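Local structure of HemO (Neisseria meningitidis, 1J77) at residues Q34-V37 against N41-K44; S50-A55 against I108-C113; A55-Y60 against A76-V81. The protein binds heme and probably opens its ring by oxidation, as heme oxygenases do, to release iron. One frame throughout, in Å; residues are numbered along the deposited sequence.

Interaction 1. Residues Q34-V37 against N41-K44; sequences QPFV and NYIK
The rings of Phe36 and Tyr42 meet obliquely, Phe36 CE2 lying 3.9 Å from Tyr42 CE1. One face of the Phe36 ring carries Pro35 CB, 4.2 Å above the plane and offset toward the rim, while Pro35 O sits at the edge of the Tyr42 ring, in its plane. Tyr42 CG is turned anti to the backbone N (chi1 -172°), which brings CB and CD1 alongside that carbonyl, with CB 3.5 Å from Pro35 O. The flat amide of Asn41 carries the polar part: ND2 donates to Gln34 O at 2.9 Å in a fairly straight bond (164°). The acceptor lies in the amide plane of Asn41, but the donor stands well above the carbonyl plane of Gln34. Gln34 O also receives a weak bond from Val37 N, closing the type I turn from Gln34 to Val37, so Asn41 holds the very oxygen that closes the turn. Val37 CG1 reaches across to ND2 of Asn41 at 3.6 Å. The turn lies between helix 11-32 and the start of helix 39-60; helix 122-129 packs on Phe36 through Leu124 and Ala128, and Tyr42 stacks on Tyr133 while its OH is hydrogen-bonded to Gly138 O.

Interaction 2. Residues S50-A55 against I108-C113; sequences SVFHKA and IGWLYC. With HEM (protoporphyrin IX containing Fe), chain B.
Phe52 and Cys113 meet where both also touch the heme, and this is the tighter part of the contact. Phe52 CZ lies 3.9 Å from Cys113 SG, an oblique sulfur-aromatic contact with the sulfur 64° off the ring normal. The same sulfur stands 3.5 Å from heme CAC, and the end of that vinyl group, CBC, sits 4.0 Å above one face of the Phe52 ring, toward its rim. Phe52 CG lies opposite the backbone N (chi1 -179°), which carries the ring out toward the heme and helix 104-119; Tyr184 meets it edge-to-face. The Trp110 side is looser: its CE3 is 4.4 Å from Phe52 CE1 and its CZ3 is 4.3 Å from Ala55 CB, both oblique approaches. All four touching residues are buried, so the looser side is not a solvent side. The segment axes approach to 11.1 Å at 138°, and the rings of Phe52 and Trp110 span the gap. Two residues on from Trp110, and on about the opposite side of the helix, Tyr112 lays one ring face over heme CMD, and its OH donates to propionate O1D, which lies in the ring plane at its edge, at 2.7 Å. Two helices thus line one edge of the heme in the pocket of a heme oxygenase, whose iron carries a water and His23 as axial ligands.

Interaction 3. Residues A55-Y60 against A76-V81; sequences AVDHIY and ARYDAV
Tyr60 and Ala76 bring the two backbones closest, CA to CA 6.2 Å, where a kinked end of helix 39-60 faces the extended residue Ala76 shortly before helix 78-87 begins. At the kink the N atoms of His58 and Ile59 have no bond to the preceding turn; Ile59 N turns to Val56 O, three residues back, an oxygen that also takes the regular bond from Tyr60 N. The Tyr60 ring takes a CH-pi contact from the backbone of Ala76, whose CA stands 4.1 Å from the ring centroid, only 10° off the normal. With CG anti to its carbonyl carbon (chi1 -84°), Tyr60 swings this face over Ala76. Ala76 CB leans toward the base of the ring, 3.9 Å from Tyr60 CG, and Ala76 N lies over the same face, so backbone and methyl group together cover it. Val56 CG2 occupies the ring edge in plane, and the phenol OH is hydrogen-bonded to Glu115 OE1 on helix 104-119. One turn earlier in helix 39-60, Asp57 and Tyr78 cross at about a right angle, with carboxylate and ring planes 60° apart. Asp57 OD2 is 4.1 Å from Tyr78 CB, a van der Waals approach, whereas OD1 makes a salt bridge to Lys61. Within the all-helical heme oxygenase fold, the contact joins the C-terminal end of helix 39-60 to the loop residue Ala76 and the first residue of helix 78-87.

All three interactions draw on helix 39-60, taken in order from its first turns to its last. Interaction 1 closes at the start of that helix, and its centre lies about 21 Å from the centres of both others, with no touching atoms. Interactions 2 and 3 are neighbours, centres about 7 Å apart, sharing Ala55 and packing directly through Leu111 CD1 on Tyr60 CE2 at 3.5 Å. In sequence, interaction 3 starts at the Ala55 it shares with interaction 2 and ends before that contact's second segment, because helix 78-87 precedes helix 104-119. Helix 39-60 therefore links a peripheral turn, the heme pocket and the approach to helix 78-87 within one helical domain.

Interaction 1. Residues Q34-V37 against N41-K44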
loop_
_atom_site.group_PDB
_atom_site.type_symbol
_atom_site.label_atom_id
_atom_site.label_comp_id
_atom_site.label_asym_id
_atom_site.label_seq_id
_atom_site.Cartn_x
_atom_site.Cartn_y
_atom_site.Cartn_z
ATOM N N GLN A 34 -14.526 4.309 8.195
ATOM C CA GLN A 34 -15.231 5.361 7.478
ATOM C C GLN A 34 -14.305 6.491 6.988
ATOM O O GLN A 34 -14.408 7.655 7.423
ATOM C CB GLN A 34 -16.339 5.883 8.392
ATOM C CG GLN A 34 -17.585 4.946 8.479
ATOM C CD GLN A 34 -18.618 5.140 7.365
ATOM O OE1 GLN A 34 -19.658 4.430 7.309
ATOM N NE2 GLN A 34 -18.411 6.145 6.535
ATOM N N PRO A 35 -13.397 6.140 6.074
ATOM C CA PRO A 35 -12.454 7.158 5.566
ATOM C C PRO A 35 -13.109 8.268 4.768
ATOM O O PRO A 35 -12.477 9.319 4.651
ATOM C CB PRO A 35 -11.504 6.375 4.650
ATOM C CG PRO A 35 -11.978 4.953 4.667
ATOM C CD PRO A 35 -13.254 4.857 5.382
ATOM N N PHE A 36 -14.328 8.061 4.261
ATOM C CA PHE A 36 -14.976 9.082 3.431
ATOM C C PHE A 36 -16.142 9.780 4.147
ATOM O O PHE A 36 -16.822 10.604 3.528
ATOM C CB PHE A 36 -15.437 8.439 2.136
ATOM C CG PHE A 36 -14.359 7.701 1.418
ATOM C CD1 PHE A 36 -14.300 6.326 1.467
ATOM C CD2 PHE A 36 -13.389 8.386 0.698
ATOM C CE1 PHE A 36 -13.321 5.620 0.826
ATOM C CE2 PHE A 36 -12.396 7.678 0.050
ATOM C CZ PHE A 36 -12.350 6.294 0.112
ATOM N N VAL A 37 -16.316 9.546 5.442
ATOM C CA VAL A 37 -17.479 10.141 6.169
ATOM C C VAL A 37 -17.369 11.655 6.376
ATOM O O VAL A 37 -18.359 12.391 6.669
ATOM C CB VAL A 37 -17.732 9.405 7.514
ATOM C CG1 VAL A 37 -16.865 9.885 8.612
ATOM C CG2 VAL A 37 -19.229 9.549 7.943
ATOM N N ASN A 41 -12.085 12.635 8.626
ATOM C CA ASN A 41 -11.704 11.238 8.485
ATOM C C ASN A 41 -10.845 10.972 7.227
ATOM O O ASN A 41 -9.983 10.068 7.265
ATOM C CB ASN A 41 -12.930 10.332 8.551
ATOM C CG ASN A 41 -13.245 9.905 9.955
ATOM O OD1 ASN A 41 -12.912 10.577 10.934
ATOM N ND2 ASN A 41 -13.833 8.717 10.068
ATOM N N TYR A 42 -11.071 11.691 6.139
ATOM C CA TYR A 42 -10.264 11.487 4.920
ATOM C C TYR A 42 -8.839 11.901 5.220
ATOM O O TYR A 42 -7.875 11.272 4.707
ATOM C CB TYR A 42 -10.787 12.257 3.692
ATOM C CG TYR A 42 -10.086 11.897 2.409
ATOM C CD1 TYR A 42 -10.213 10.641 1.844
ATOM C CD2 TYR A 42 -9.270 12.822 1.737
ATOM C CE1 TYR A 42 -9.591 10.314 0.653
ATOM C CE2 TYR A 42 -8.674 12.509 0.567
ATOM C CZ TYR A 42 -8.804 11.265 0.022
ATOM O OH TYR A 42 -8.137 10.934 -1.117
ATOM N N ILE A 43 -8.665 12.925 6.044
ATOM C CA ILE A 43 -7.308 13.361 6.398
ATOM C C ILE A 43 -6.637 12.270 7.227
ATOM O O ILE A 43 -5.444 11.986 7.051
ATOM C CB ILE A 43 -7.342 14.752 7.096
ATOM C CG1 ILE A 43 -7.541 15.833 6.036
ATOM C CG2 ILE A 43 -6.094 14.956 7.866
ATOM C CD1 ILE A 43 -7.931 17.209 6.569
ATOM N N LYS A 44 -7.386 11.617 8.090
ATOM C CA LYS A 44 -6.839 10.489 8.847
ATOM C C LYS A 44 -6.362 9.389 7.907
ATOM O O LYS A 44 -5.292 8.780 8.122
ATOM C CB LYS A 44 -7.903 9.943 9.786
ATOM C CG LYS A 44 -8.770 11.056 10.452
ATOM C CD LYS A 44 -9.734 10.446 11.474
ATOM C CE LYS A 44 -10.434 11.462 12.316
ATOM N NZ LYS A 44 -10.758 10.847 13.614
#

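Interaction 2. Residues S50-A55 against I108-C113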
loop_
_atom_site.group_PDB
_atom_site.type_symbol
_atom_site.label_atom_id
_atom_site.label_comp_id
_atom_site.label_asym_id
_atom_site.label_seq_id
_atom_site.Cartn_x
_atom_site.Cartn_y
_atom_site.Cartn_z
ATOM N N SER A 50 0.232 8.154 4.104
ATOM C CA SER A 50 1.573 8.816 4.122
ATOM C C SER A 50 2.633 7.988 4.809
ATOM O O SER A 50 3.775 7.843 4.297
ATOM C CB SER A 50 1.525 10.201 4.816
ATOM O OG SER A 50 2.824 10.783 4.789
ATOM N N VAL A 51 2.300 7.422 5.942
ATOM C CA VAL A 51 3.233 6.644 6.723
ATOM C C VAL A 51 3.599 5.381 5.985
ATOM O O VAL A 51 4.789 4.990 5.898
ATOM C CB VAL A 51 2.671 6.291 8.129
ATOM C CG1 VAL A 51 3.595 5.373 8.913
ATOM C CG2 VAL A 51 2.432 7.543 8.892
ATOM N N PHE A 52 2.599 4.690 5.478
ATOM C CA PHE A 52 2.885 3.465 4.739
ATOM C C PHE A 52 3.787 3.729 3.528
ATOM O O PHE A 52 4.756 2.991 3.262
ATOM C CB PHE A 52 1.608 2.739 4.309
ATOM C CG PHE A 52 1.902 1.454 3.576
ATOM C CD1 PHE A 52 2.311 0.323 4.266
ATOM C CD2 PHE A 52 1.772 1.387 2.231
ATOM C CE1 PHE A 52 2.606 -0.856 3.578
ATOM C CE2 PHE A 52 2.062 0.194 1.570
ATOM C CZ PHE A 52 2.463 -0.870 2.249
ATOM N N HIS A 53 3.438 4.729 2.741
ATOM C CA HIS A 53 4.229 5.001 1.531
ATOM C C HIS A 53 5.613 5.556 1.879
ATOM O O HIS A 53 6.579 5.284 1.181
ATOM C CB HIS A 53 3.432 5.889 0.578
ATOM C CG HIS A 53 2.444 5.092 -0.199
ATOM N ND1 HIS A 53 1.095 4.984 0.113
ATOM C CD2 HIS A 53 2.662 4.235 -1.217
ATOM C CE1 HIS A 53 0.521 4.160 -0.745
ATOM N NE2 HIS A 53 1.452 3.681 -1.551
ATOM N N LYS A 54 5.755 6.286 2.966
ATOM C CA LYS A 54 7.106 6.657 3.394
ATOM C C LYS A 54 7.950 5.421 3.724
ATOM O O LYS A 54 9.134 5.335 3.371
ATOM C CB LYS A 54 7.042 7.617 4.587
ATOM C CG LYS A 54 8.411 7.938 5.236
ATOM C CD LYS A 54 9.352 8.631 4.347
ATOM C CE LYS A 54 10.736 8.818 5.032
ATOM N NZ LYS A 54 11.537 9.845 4.324
ATOM N N ALA A 55 7.371 4.469 4.422
ATOM C CA ALA A 55 8.025 3.260 4.864
ATOM C C ALA A 55 8.578 2.412 3.721
ATOM O O ALA A 55 9.429 1.550 3.973
ATOM C CB ALA A 55 7.072 2.420 5.717
ATOM N N ILE A 108 11.228 -7.256 -0.587
ATOM C CA ILE A 108 10.487 -7.588 -1.806
ATOM C C ILE A 108 8.991 -7.789 -1.498
ATOM O O ILE A 108 8.164 -7.366 -2.275
ATOM C CB ILE A 108 11.120 -8.813 -2.511
ATOM C CG1 ILE A 108 12.577 -8.521 -2.857
ATOM C CG2 ILE A 108 10.341 -9.113 -3.777
ATOM C CD1 ILE A 108 13.371 -9.766 -3.222
ATOM N N GLY A 109 8.700 -8.418 -0.375
ATOM C CA GLY A 109 7.325 -8.519 0.131
ATOM C C GLY A 109 6.633 -7.187 0.407
ATOM O O GLY A 109 5.452 -7.042 0.086
ATOM N N TRP A 110 7.337 -6.235 1.001
ATOM C CA TRP A 110 6.806 -4.885 1.190
ATOM C C TRP A 110 6.526 -4.225 -0.124
ATOM O O TRP A 110 5.529 -3.513 -0.298
ATOM C CB TRP A 110 7.727 -3.982 2.040
ATOM C CG TRP A 110 7.771 -4.345 3.469
ATOM C CD1 TRP A 110 8.285 -5.461 4.038
ATOM C CD2 TRP A 110 7.282 -3.546 4.539
ATOM N NE1 TRP A 110 8.084 -5.426 5.387
ATOM C CE2 TRP A 110 7.512 -4.236 5.730
ATOM C CE3 TRP A 110 6.681 -2.298 4.607
ATOM C CZ2 TRP A 110 7.146 -3.723 7.001
ATOM C CZ3 TRP A 110 6.324 -1.796 5.857
ATOM C CH2 TRP A 110 6.542 -2.521 7.023
ATOM N N LEU A 111 7.436 -4.403 -1.080
ATOM C CA LEU A 111 7.208 -3.869 -2.378
ATOM C C LEU A 111 5.944 -4.438 -3.089
ATOM O O LEU A 111 5.201 -3.680 -3.704
ATOM C CB LEU A 111 8.475 -4.064 -3.246
ATOM C CG LEU A 111 8.362 -3.510 -4.654
ATOM C CD1 LEU A 111 8.106 -2.080 -4.729
ATOM C CD2 LEU A 111 9.623 -3.880 -5.459
ATOM N N TYR A 112 5.775 -5.743 -3.028
ATOM C CA TYR A 112 4.553 -6.412 -3.516
ATOM C C TYR A 112 3.303 -5.769 -2.872
ATOM O O TYR A 112 2.370 -5.352 -3.588
ATOM C CB TYR A 112 4.630 -7.914 -3.206
ATOM C CG TYR A 112 3.281 -8.598 -3.314
ATOM C CD1 TYR A 112 2.730 -8.915 -4.563
ATOM C CD2 TYR A 112 2.567 -8.877 -2.173
ATOM C CE1 TYR A 112 1.474 -9.498 -4.647
ATOM C CE2 TYR A 112 1.285 -9.440 -2.241
ATOM C CZ TYR A 112 0.743 -9.758 -3.485
ATOM O OH TYR A 112 -0.543 -10.344 -3.542
ATOM N N CYS A 113 3.319 -5.590 -1.565
ATOM C CA CYS A 113 2.158 -5.046 -0.823
ATOM C C CYS A 113 1.875 -3.639 -1.302
ATOM O O CYS A 113 0.751 -3.308 -1.651
ATOM C CB CYS A 113 2.503 -5.067 0.631
ATOM S SG CYS A 113 1.227 -4.558 1.711
HETATM C CHA HEM B . -5.497 -6.188 -4.810
HETATM C CHB HEM B . -9.397 -3.984 -2.972
HETATM C CHC HEM B . -6.580 -1.836 0.383
HETATM C CHD HEM B . -2.765 -4.440 -1.179
HETATM C C1A HEM B . -6.773 -5.702 -4.660
HETATM C C2A HEM B . -7.900 -5.906 -5.599
HETATM C C3A HEM B . -8.952 -5.290 -5.065
HETATM C C4A HEM B . -8.570 -4.692 -3.794
HETATM C CMA HEM B . -10.370 -5.228 -5.686
HETATM C CAA HEM B . -7.911 -6.621 -6.981
HETATM C CBA HEM B . -7.709 -5.571 -8.073
HETATM C CGA HEM B . -7.557 -6.199 -9.446
HETATM O O1A HEM B . -7.239 -7.422 -9.513
HETATM O O2A HEM B . -7.779 -5.466 -10.456
HETATM C C1B HEM B . -8.988 -3.199 -1.904
HETATM C C2B HEM B . -9.843 -2.333 -1.140
HETATM C C3B HEM B . -9.076 -1.751 -0.174
HETATM C C4B HEM B . -7.700 -2.200 -0.380
HETATM C CMB HEM B . -11.354 -2.188 -1.458
HETATM C CAB HEM B . -9.494 -0.709 0.864
HETATM C CBB HEM B . -10.700 -0.729 1.422
HETATM C C1C HEM B . -5.309 -2.313 0.206
HETATM C C2C HEM B . -4.119 -1.869 0.933
HETATM C C3C HEM B . -3.091 -2.636 0.538
HETATM C C4C HEM B . -3.528 -3.507 -0.518
HETATM C CMC HEM B . -4.150 -0.816 2.049
HETATM C CAC HEM B . -1.644 -2.599 1.011
HETATM C CBC HEM B . -1.346 -2.039 2.179
HETATM C C1D HEM B . -3.188 -5.129 -2.271
HETATM C C2D HEM B . -2.323 -6.021 -2.998
HETATM C C3D HEM B . -3.154 -6.586 -4.106
HETATM C C4D HEM B . -4.444 -5.959 -3.947
HETATM C CMD HEM B . -0.860 -6.320 -2.663
HETATM C CAD HEM B . -2.735 -7.539 -5.227
HETATM C CBD HEM B . -3.319 -8.912 -5.074
HETATM C CGD HEM B . -2.700 -9.716 -6.195
HETATM O O1D HEM B . -1.592 -10.262 -5.976
HETATM O O2D HEM B . -3.347 -9.861 -7.278
HETATM N NA HEM B . -7.225 -4.955 -3.599
HETATM N NB HEM B . -7.703 -3.125 -1.389
HETATM N NC HEM B . -4.889 -3.281 -0.659
HETATM N ND HEM B . -4.469 -5.098 -2.841
HETATM FE FE HEM B . -6.093 -4.211 -2.070
HETATM O O HOH W 1 -5.600 -2.710 -3.217
#

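Interaction 3. Residues A55-Y60 against A76-V81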
loop_
_atom_site.group_PDB
_atom_site.type_symbol
_atom_site.label_atom_id
_atom_site.label_comp_id
_atom_site.label_asym_id
_atom_site.label_seq_id
_atom_site.Cartn_x
_atom_site.Cartn_y
_atom_site.Cartn_z
ATOM N N ALA A 55 7.371 4.469 4.422
ATOM C CA ALA A 55 8.025 3.260 4.864
ATOM C C ALA A 55 8.578 2.412 3.721
ATOM O O ALA A 55 9.429 1.550 3.973
ATOM C CB ALA A 55 7.072 2.420 5.717
ATOM N N VAL A 56 8.024 2.570 2.525
ATOM C CA VAL A 56 8.521 1.790 1.409
ATOM C C VAL A 56 9.339 2.592 0.435
ATOM O O VAL A 56 9.837 2.047 -0.552
ATOM C CB VAL A 56 7.405 1.024 0.665
ATOM C CG1 VAL A 56 6.731 -0.042 1.546
ATOM C CG2 VAL A 56 6.398 1.986 0.013
ATOM N N ASP A 57 9.547 3.867 0.720
ATOM C CA ASP A 57 10.224 4.790 -0.171
ATOM C C ASP A 57 11.631 4.357 -0.557
ATOM O O ASP A 57 11.987 4.458 -1.704
ATOM C CB ASP A 57 10.234 6.202 0.418
ATOM C CG ASP A 57 10.437 7.224 -0.641
ATOM O OD1 ASP A 57 11.427 8.009 -0.568
ATOM O OD2 ASP A 57 9.662 7.233 -1.620
ATOM N N HIS A 58 12.368 3.875 0.431
ATOM C CA HIS A 58 13.761 3.444 0.213
ATOM C C HIS A 58 13.812 2.133 -0.598
ATOM O O HIS A 58 14.861 1.790 -1.209
ATOM C CB HIS A 58 14.454 3.273 1.566
ATOM C CG HIS A 58 13.958 2.103 2.363
ATOM N ND1 HIS A 58 12.662 2.031 2.847
ATOM C CD2 HIS A 58 14.541 0.919 2.691
ATOM C CE1 HIS A 58 12.496 0.877 3.480
ATOM N NE2 HIS A 58 13.609 0.170 3.377
ATOM N N ILE A 59 12.723 1.365 -0.597
ATOM C CA ILE A 59 12.675 0.133 -1.374
ATOM C C ILE A 59 12.445 0.476 -2.849
ATOM O O ILE A 59 13.059 -0.121 -3.725
ATOM C CB ILE A 59 11.581 -0.807 -0.829
ATOM C CG1 ILE A 59 11.832 -1.100 0.651
ATOM C CG2 ILE A 59 11.528 -2.123 -1.687
ATOM C CD1 ILE A 59 10.758 -1.958 1.307
ATOM N N TYR A 60 11.586 1.449 -3.126
ATOM C CA TYR A 60 11.327 1.886 -4.507
ATOM C C TYR A 60 12.577 2.467 -5.133
ATOM O O TYR A 60 12.771 2.357 -6.342
ATOM C CB TYR A 60 10.157 2.892 -4.641
ATOM C CG TYR A 60 8.775 2.207 -4.711
ATOM C CD1 TYR A 60 7.931 2.142 -3.605
ATOM C CD2 TYR A 60 8.306 1.672 -5.894
ATOM C CE1 TYR A 60 6.701 1.521 -3.668
ATOM C CE2 TYR A 60 7.089 1.051 -5.976
ATOM C CZ TYR A 60 6.278 0.970 -4.857
ATOM O OH TYR A 60 5.045 0.342 -4.980
ATOM N N ALA A 76 6.757 5.057 -7.106
ATOM C CA ALA A 76 6.427 5.450 -5.728
ATOM C C ALA A 76 5.331 6.510 -5.629
ATOM O O ALA A 76 5.242 7.427 -6.451
ATOM C CB ALA A 76 7.660 5.908 -4.982
ATOM N N ARG A 77 4.472 6.372 -4.614
ATOM C CA ARG A 77 3.342 7.287 -4.443
ATOM C C ARG A 77 3.435 8.239 -3.255
ATOM O O ARG A 77 2.521 8.964 -2.934
ATOM C CB ARG A 77 2.072 6.468 -4.244
ATOM C CG ARG A 77 1.783 5.471 -5.312
ATOM C CD ARG A 77 1.328 6.086 -6.569
ATOM N NE ARG A 77 0.609 5.124 -7.395
ATOM C CZ ARG A 77 0.488 5.217 -8.711
ATOM N NH1 ARG A 77 1.048 6.228 -9.364
ATOM N NH2 ARG A 77 -0.196 4.303 -9.382
ATOM N N TYR A 78 4.547 8.224 -2.547
ATOM C CA TYR A 78 4.677 9.099 -1.416
ATOM C C TYR A 78 4.540 10.559 -1.765
ATOM O O TYR A 78 3.877 11.305 -1.059
ATOM C CB TYR A 78 6.025 8.798 -0.747
ATOM C CG TYR A 78 6.391 9.599 0.476
ATOM C CD1 TYR A 78 5.515 9.816 1.516
ATOM C CD2 TYR A 78 7.684 10.089 0.598
ATOM C CE1 TYR A 78 5.873 10.528 2.591
ATOM C CE2 TYR A 78 8.075 10.795 1.710
ATOM C CZ TYR A 78 7.177 11.023 2.693
ATOM O OH TYR A 78 7.591 11.742 3.787
ATOM N N ASP A 79 5.156 10.983 -2.855
ATOM C CA ASP A 79 5.040 12.376 -3.247
ATOM C C ASP A 79 3.559 12.753 -3.492
ATOM O O ASP A 79 3.077 13.801 -3.013
ATOM C CB ASP A 79 5.890 12.666 -4.507
ATOM C CG ASP A 79 7.401 12.678 -4.257
ATOM O OD1 ASP A 79 7.867 13.043 -3.137
ATOM O OD2 ASP A 79 8.194 12.372 -5.201
ATOM N N ALA A 80 2.842 11.847 -4.163
ATOM C CA ALA A 80 1.423 12.079 -4.501
ATOM C C ALA A 80 0.573 12.178 -3.237
ATOM O O ALA A 80 -0.216 13.096 -3.125
ATOM C CB ALA A 80 0.910 10.999 -5.457
ATOM N N VAL A 81 0.720 11.257 -2.276
ATOM C CA VAL A 81 -0.031 11.361 -1.008
ATOM C C VAL A 81 0.305 12.653 -0.266
ATOM O O VAL A 81 -0.530 13.260 0.369
ATOM C CB VAL A 81 0.269 10.213 0.032
ATOM C CG1 VAL A 81 -0.692 10.304 1.235
ATOM C CG2 VAL A 81 0.120 8.878 -0.563
#